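Local coordinates for probable aromatic acid decarboxylase (Escherichia coli, PDB 1SBZ) that binds FMN and acts as an FMN-dependent, UbiX-like decarboxylase, probably of aromatic acids, assembling from identical subunits into a homododecamer, at the interface of chains A and B and the interface of chains A and C. Sequence-based numbering; all coordinates share one arbitrary frame. Chains: chain A/B/C, Probable aromatic acid decarboxylase.

Chain A meets a different neighbour on each of two sides. Contact 1 joins it to chain B through the loop after helix 88-96, while contacts 2 and 3 belong to the two-fold interface with chain C, contact 3 largely repeating contact 2 with the chains exchanged. Contacts 2 and 3, whose C-alpha centres lie about 9 Å apart, share C:Pro146 and C:Met148; the centre of contact 1 is about 26 Å and 27 Å from theirs. Chain A therefore ties two kinds of interface together, which suits its place in the homododecamer. FMN-pocket residues contribute to both, so assembly and cofactor binding are probably linked.

Contact 1: the interface of chains A and B. Residues chain A 98-100; chain B 89, 98, 100.
The loop of A:Tyr98 to A:Asp100, between helices 88-96 and 102-113, packs against the start of helix 88-96 of chain B and the same loop of that chain. Both subunits belong to the UbiX/PAD1 flavoprotein family, and B:Lys89 is also part of the FMN pocket. A:Tyr98 sits in the middle with a partner on each face of its ring. On one side B:Tyr98 presents its ring edge, the two planes standing 82° apart, with B:Tyr98 CD2 3.7 Å from A:Tyr98 CE2. Over the opposite face runs the aliphatic part of B:Lys89, whose CD is 3.8 Å from A:Tyr98 CE1; the two side chains point the same way. The phenol ring reaches this slot because its CG is anti to the backbone N (chi1 -169°). Nearer the helix, B:Lys89 CB rests on the backbone of A:Ala99, 3.8 Å from A:Ala99 CA. At the far end of the chain the ammonium NZ of B:Lys89 forms a salt bridge of 3.3 Å with the carboxylate OD1 of A:Asp100, though as a hydrogen bond it is weak. That NZ also passes 3.6 Å from the phenolic OH of A:Tyr98. Beyond it, B:Asp100 comes up to the same hydroxyl with its CB, 3.8 Å from A:Tyr98 OH. The OD2 atoms of A:Asp100 and B:Asp100 are 4.9 Å apart, like charges, and B:Lys89 may partly offset that of A:Asp100.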
loop_
_atom_site.group_PDB
_atom_site.type_symbol
_atom_site.label_atom_id
_atom_site.label_comp_id
_atom_site.label_asym_id
_atom_site.label_seq_id
_atom_site.Cartn_x
_atom_site.Cartn_y
_atom_site.Cartn_z
ATOM N N TYR A 98 -10.084 -19.953 2.360
ATOM C CA TYR A 98 -9.856 -21.237 2.994
ATOM C C TYR A 98 -11.152 -22.053 3.005
ATOM O O TYR A 98 -11.844 -22.127 4.013
ATOM C CB TYR A 98 -9.307 -21.050 4.412
ATOM C CG TYR A 98 -8.798 -22.340 5.003
ATOM C CD1 TYR A 98 -7.757 -23.030 4.390
ATOM C CD2 TYR A 98 -9.359 -22.880 6.161
ATOM C CE1 TYR A 98 -7.282 -24.216 4.904
ATOM C CE2 TYR A 98 -8.886 -24.084 6.694
ATOM C CZ TYR A 98 -7.842 -24.736 6.053
ATOM O OH TYR A 98 -7.344 -25.915 6.529
ATOM N N ALA A 99 -11.478 -22.647 1.864
ATOM C CA ALA A 99 -12.779 -23.275 1.666
ATOM C C ALA A 99 -12.802 -24.711 2.208
ATOM O O ALA A 99 -12.856 -25.681 1.451
ATOM C CB ALA A 99 -13.160 -23.215 0.201
ATOM N N ASP A 100 -12.748 -24.811 3.537
ATOM C CA ASP A 100 -12.644 -26.079 4.270
ATOM C C ASP A 100 -13.932 -26.915 4.232
ATOM O O ASP A 100 -13.872 -28.143 4.210
ATOM C CB ASP A 100 -12.238 -25.795 5.732
ATOM C CG ASP A 100 -11.678 -27.020 6.444
ATOM O OD1 ASP A 100 -11.049 -27.894 5.794
ATOM O OD2 ASP A 100 -11.810 -27.193 7.674
ATOM N N LYS B 89 -8.445 -24.004 -1.692
ATOM C CA LYS B 89 -8.471 -24.027 -0.232
ATOM C C LYS B 89 -7.090 -24.361 0.363
ATOM O O LYS B 89 -6.629 -23.685 1.285
ATOM C CB LYS B 89 -9.600 -24.929 0.286
ATOM C CG LYS B 89 -9.200 -26.293 0.735
ATOM C CD LYS B 89 -8.991 -26.353 2.228
ATOM C CE LYS B 89 -8.164 -27.570 2.549
ATOM N NZ LYS B 89 -8.429 -28.137 3.885
ATOM N N TYR B 98 -2.155 -21.090 7.830
ATOM C CA TYR B 98 -3.056 -21.843 8.706
ATOM C C TYR B 98 -2.800 -23.337 8.542
ATOM O O TYR B 98 -3.519 -24.047 7.830
ATOM C CB TYR B 98 -4.526 -21.486 8.461
ATOM C CG TYR B 98 -5.451 -21.991 9.558
ATOM C CD1 TYR B 98 -5.311 -21.546 10.872
ATOM C CD2 TYR B 98 -6.462 -22.919 9.277
ATOM C CE1 TYR B 98 -6.156 -22.008 11.889
ATOM C CE2 TYR B 98 -7.320 -23.384 10.284
ATOM C CZ TYR B 98 -7.154 -22.922 11.585
ATOM O OH TYR B 98 -7.983 -23.370 12.587
ATOM N N ASP B 100 -3.240 -26.364 9.471
ATOM C CA ASP B 100 -4.181 -27.166 10.264
ATOM C C ASP B 100 -3.916 -28.666 10.190
ATOM O O ASP B 100 -4.240 -29.404 11.128
ATOM C CB ASP B 100 -5.628 -26.884 9.821
ATOM C CG ASP B 100 -6.657 -27.299 10.867
ATOM O OD1 ASP B 100 -6.309 -27.388 12.073
ATOM O OD2 ASP B 100 -7.851 -27.542 10.577
#

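Contact 2: the interface of chains A and C. Residues chain A 134, 144, 146, 148; chain C 123, 126, 146, 148.
C:Leu126 lies against the segment of chain A that runs from strand 143-144 to A:Met148, and it buries more surface than any other residue in this part of the two-fold interface of the UbiX-like dodecamer. Its backbone joins that of A:Met144 in an antiparallel bridge: C:Leu126 N donates to A:Met144 O over 2.9 Å. The isobutyl group, its CG anti to the carbonyl carbon (chi1 -67°), is carried away from this bridge into an apolar cluster. There its CD1 meets the ring carbon A:Pro146 CG at 3.9 Å, and near it lie the methyl CE of A:Met148 and that of A:Met134 from helix 128-138. A:Met148, a selenomethionine like the other methionines here, bends at chi2 (-105°) and curls round the backbone carbonyl of C:Glu123, a residue of the FMN pocket. The carbons on either side of the selenium both meet that oxygen, A:Met148 CG at 3.3 Å and A:Met148 CE at 3.4 Å from C:Glu123 O. The same methyl covers the CB side of the C:Pro146 ring. A:Pro146 receives the reciprocal contact, its CB 3.8 Å from C:Met148 CE, so proline and selenomethionine pair crosswise about the two-fold axis. Beside the bridge, water 1 sits 2.9 Å from A:Met144 N and 2.7 Å from C:Leu126 O, closing the link between the two backbones.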
loop_
_atom_site.group_PDB
_atom_site.type_symbol
_atom_site.label_atom_id
_atom_site.label_comp_id
_atom_site.label_asym_id
_atom_site.label_seq_id
_atom_site.Cartn_x
_atom_site.Cartn_y
_atom_site.Cartn_z
HETATM N N MSE A 134 -14.281 -7.704 6.062
HETATM C CA MSE A 134 -15.485 -7.170 5.425
HETATM C C MSE A 134 -15.139 -6.230 4.274
HETATM O O MSE A 134 -15.736 -6.317 3.201
HETATM C CB MSE A 134 -16.375 -6.460 6.450
HETATM C CG MSE A 134 -17.039 -7.409 7.441
HETATM SE SE MSE A 134 -17.831 -6.529 9.011
HETATM C CE MSE A 134 -19.184 -5.590 8.215
HETATM N N MSE A 144 -22.477 -6.512 1.899
HETATM C CA MSE A 144 -22.372 -6.644 3.339
HETATM C C MSE A 144 -23.646 -6.080 3.941
HETATM O O MSE A 144 -23.841 -4.866 3.951
HETATM C CB MSE A 144 -21.158 -5.862 3.839
HETATM C CG MSE A 144 -19.829 -6.493 3.491
HETATM SE SE MSE A 144 -19.616 -8.156 4.481
HETATM C CE MSE A 144 -20.076 -7.505 6.060
ATOM N N PRO A 146 -25.414 -6.305 7.319
ATOM C CA PRO A 146 -25.591 -6.631 8.730
ATOM C C PRO A 146 -27.068 -6.449 9.112
ATOM O O PRO A 146 -27.752 -5.635 8.481
ATOM C CB PRO A 146 -24.706 -5.601 9.444
ATOM C CG PRO A 146 -24.554 -4.494 8.493
ATOM C CD PRO A 146 -24.522 -5.145 7.139
HETATM N N MSE A 148 -29.068 -4.687 10.832
HETATM C CA MSE A 148 -29.233 -3.424 11.539
HETATM C C MSE A 148 -30.711 -3.008 11.610
HETATM O O MSE A 148 -31.317 -2.717 10.582
HETATM C CB MSE A 148 -28.428 -2.336 10.823
HETATM C CG MSE A 148 -26.941 -2.639 10.652
HETATM SE SE MSE A 148 -25.832 -1.628 11.881
HETATM C CE MSE A 148 -24.108 -1.616 10.854
ATOM N N GLU C 123 -26.206 1.529 9.533
ATOM C CA GLU C 123 -26.481 1.582 8.107
ATOM C C GLU C 123 -26.544 0.152 7.580
ATOM O O GLU C 123 -25.899 -0.743 8.134
ATOM C CB GLU C 123 -25.403 2.374 7.362
ATOM C CG GLU C 123 -25.658 2.576 5.869
ATOM C CD GLU C 123 -26.998 3.227 5.577
ATOM O OE1 GLU C 123 -28.042 2.551 5.718
ATOM O OE2 GLU C 123 -27.011 4.411 5.188
ATOM N N LEU C 126 -23.698 -2.011 4.273
ATOM C CA LEU C 126 -22.469 -1.239 4.447
ATOM C C LEU C 126 -21.655 -1.292 3.166
ATOM O O LEU C 126 -21.267 -2.366 2.705
ATOM C CB LEU C 126 -21.649 -1.767 5.633
ATOM C CG LEU C 126 -22.265 -1.596 7.027
ATOM C CD1 LEU C 126 -21.392 -2.246 8.101
ATOM C CD2 LEU C 126 -22.516 -0.126 7.345
ATOM N N PRO C 146 -21.962 -1.531 16.524
ATOM C CA PRO C 146 -23.182 -1.367 15.731
ATOM C C PRO C 146 -24.344 -2.018 16.494
ATOM O O PRO C 146 -24.101 -2.915 17.291
ATOM C CB PRO C 146 -22.877 -2.153 14.450
ATOM C CG PRO C 146 -21.885 -3.173 14.860
ATOM C CD PRO C 146 -21.035 -2.494 15.901
HETATM N N MSE C 148 -26.383 -4.482 16.758
HETATM C CA MSE C 148 -26.636 -5.824 16.235
HETATM C C MSE C 148 -27.530 -6.609 17.197
HETATM O O MSE C 148 -27.149 -6.832 18.346
HETATM C CB MSE C 148 -25.314 -6.581 16.042
HETATM C CG MSE C 148 -24.308 -5.911 15.135
HETATM SE SE MSE C 148 -24.497 -6.444 13.279
HETATM C CE MSE C 148 -22.615 -6.080 12.623
HETATM O O HOH W 1 -22.426 -3.895 0.755
#

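Contact 3: the interface of chains A and C. Residues chain A 123-126; chain C 144-146, 148, 168.
A:Met124 reaches across the two-fold interface onto the loop at C:Val145 and C:Pro146, and this is the tight half of the contact. Extended through chi1 and chi2, the selenomethionine chain lays its selenium 3.1 Å from the backbone oxygen C:Pro146 O, with A:Met124 CG 3.9 Å from the CG1 methyl of C:Val145. A bend at chi3 (59°) then turns the methyl onto helix 158-171, where A:Met124 CE is 3.6 Å from C:Arg168 CG. After the cis peptide, A:Pro125 lies alongside C:Val145, its CB 3.2 Å from C:Met144 O. The same carbonyl oxygen accepts the backbone N-H of A:Leu126 at 2.9 Å, in an antiparallel bridge. The isobutyl group of A:Leu126 crosses the C:Met148 chain at about a right angle, its CD1 4.0 Å from C:Met148 CE. Packing is looser beside the bridge, where water 2 spans from C:Met144 N to A:Leu126 O, and at another margin, where C:Arg168 NH1 lies 3.8 Å from A:Met124 O. Within chain A, A:Glu123 OE1 uses its anti lone pair to take the N-H of A:Met124 at 3.0 Å, which probably steadies the start of the loop. As A:Glu123 belongs to the FMN pocket, this packing probably helps shape the cofactor site while it holds two subunits of the dodecamer together.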
loop_
_atom_site.group_PDB
_atom_site.type_symbol
_atom_site.label_atom_id
_atom_site.label_comp_id
_atom_site.label_asym_id
_atom_site.label_seq_id
_atom_site.Cartn_x
_atom_site.Cartn_y
_atom_site.Cartn_z
ATOM N N GLU A 123 -21.841 -9.553 14.508
ATOM C CA GLU A 123 -20.946 -9.572 15.651
ATOM C C GLU A 123 -20.939 -8.161 16.207
ATOM O O GLU A 123 -21.217 -7.201 15.484
ATOM C CB GLU A 123 -19.529 -9.993 15.258
ATOM C CG GLU A 123 -18.550 -10.138 16.423
ATOM C CD GLU A 123 -19.005 -11.137 17.484
ATOM O OE1 GLU A 123 -19.871 -10.793 18.318
ATOM O OE2 GLU A 123 -18.475 -12.264 17.503
HETATM N N MSE A 124 -20.623 -8.045 17.492
HETATM C CA MSE A 124 -20.669 -6.776 18.196
HETATM C C MSE A 124 -19.866 -6.885 19.496
HETATM O O MSE A 124 -20.094 -7.811 20.277
HETATM C CB MSE A 124 -22.125 -6.408 18.487
HETATM C CG MSE A 124 -22.356 -4.987 18.948
HETATM SE SE MSE A 124 -24.129 -4.821 19.794
HETATM C CE MSE A 124 -23.867 -6.133 21.185
ATOM N N PRO A 125 -18.898 -5.987 19.723
ATOM C CA PRO A 125 -18.436 -5.008 18.738
ATOM C C PRO A 125 -17.785 -5.646 17.506
ATOM O O PRO A 125 -17.517 -6.852 17.491
ATOM C CB PRO A 125 -17.359 -4.223 19.507
ATOM C CG PRO A 125 -17.642 -4.451 20.938
ATOM C CD PRO A 125 -18.191 -5.850 21.011
ATOM N N LEU A 126 -17.541 -4.829 16.481
ATOM C CA LEU A 126 -16.741 -5.233 15.326
ATOM C C LEU A 126 -15.267 -4.854 15.526
ATOM O O LEU A 126 -14.943 -3.689 15.754
ATOM C CB LEU A 126 -17.287 -4.601 14.035
ATOM C CG LEU A 126 -18.638 -5.118 13.520
ATOM C CD1 LEU A 126 -19.057 -4.351 12.286
ATOM C CD2 LEU A 126 -18.587 -6.610 13.227
HETATM N N MSE C 144 -16.213 0.153 17.586
HETATM C CA MSE C 144 -17.324 0.053 16.652
HETATM C C MSE C 144 -18.341 -0.906 17.244
HETATM O O MSE C 144 -18.134 -2.124 17.243
HETATM C CB MSE C 144 -16.843 -0.477 15.304
HETATM C CG MSE C 144 -15.901 0.465 14.574
HETATM SE SE MSE C 144 -16.836 2.061 13.925
HETATM C CE MSE C 144 -18.083 1.231 12.996
ATOM N N VAL C 145 -19.432 -0.346 17.757
ATOM C CA VAL C 145 -20.466 -1.129 18.421
ATOM C C VAL C 145 -21.797 -0.908 17.693
ATOM O O VAL C 145 -22.665 -0.185 18.189
ATOM C CB VAL C 145 -20.583 -0.730 19.918
ATOM C CG1 VAL C 145 -21.609 -1.615 20.664
ATOM C CG2 VAL C 145 -19.214 -0.786 20.603
ATOM N N PRO C 146 -21.962 -1.531 16.524
ATOM C CA PRO C 146 -23.182 -1.367 15.731
ATOM C C PRO C 146 -24.344 -2.018 16.494
ATOM O O PRO C 146 -24.101 -2.915 17.291
ATOM C CB PRO C 146 -22.877 -2.153 14.450
ATOM C CG PRO C 146 -21.885 -3.173 14.860
ATOM C CD PRO C 146 -21.035 -2.494 15.901
HETATM N N MSE C 148 -26.383 -4.482 16.758
HETATM C CA MSE C 148 -26.636 -5.824 16.235
HETATM C C MSE C 148 -27.530 -6.609 17.197
HETATM O O MSE C 148 -27.149 -6.832 18.346
HETATM C CB MSE C 148 -25.314 -6.581 16.042
HETATM C CG MSE C 148 -24.308 -5.911 15.135
HETATM SE SE MSE C 148 -24.497 -6.444 13.279
HETATM C CE MSE C 148 -22.615 -6.080 12.623
ATOM N N ARG C 168 -24.299 -3.092 26.240
ATOM C CA ARG C 168 -23.004 -3.386 25.628
ATOM C C ARG C 168 -22.230 -2.104 25.278
ATOM O O ARG C 168 -21.002 -2.073 25.388
ATOM C CB ARG C 168 -23.171 -4.316 24.421
ATOM C CG ARG C 168 -23.879 -5.646 24.768
ATOM C CD ARG C 168 -22.973 -6.856 25.050
ATOM N NE ARG C 168 -21.681 -6.506 25.644
ATOM C CZ ARG C 168 -20.496 -6.842 25.133
ATOM N NH1 ARG C 168 -20.413 -7.567 24.017
ATOM N NH2 ARG C 168 -19.385 -6.463 25.754
HETATM O O HOH W 2 -14.596 -2.177 18.208
#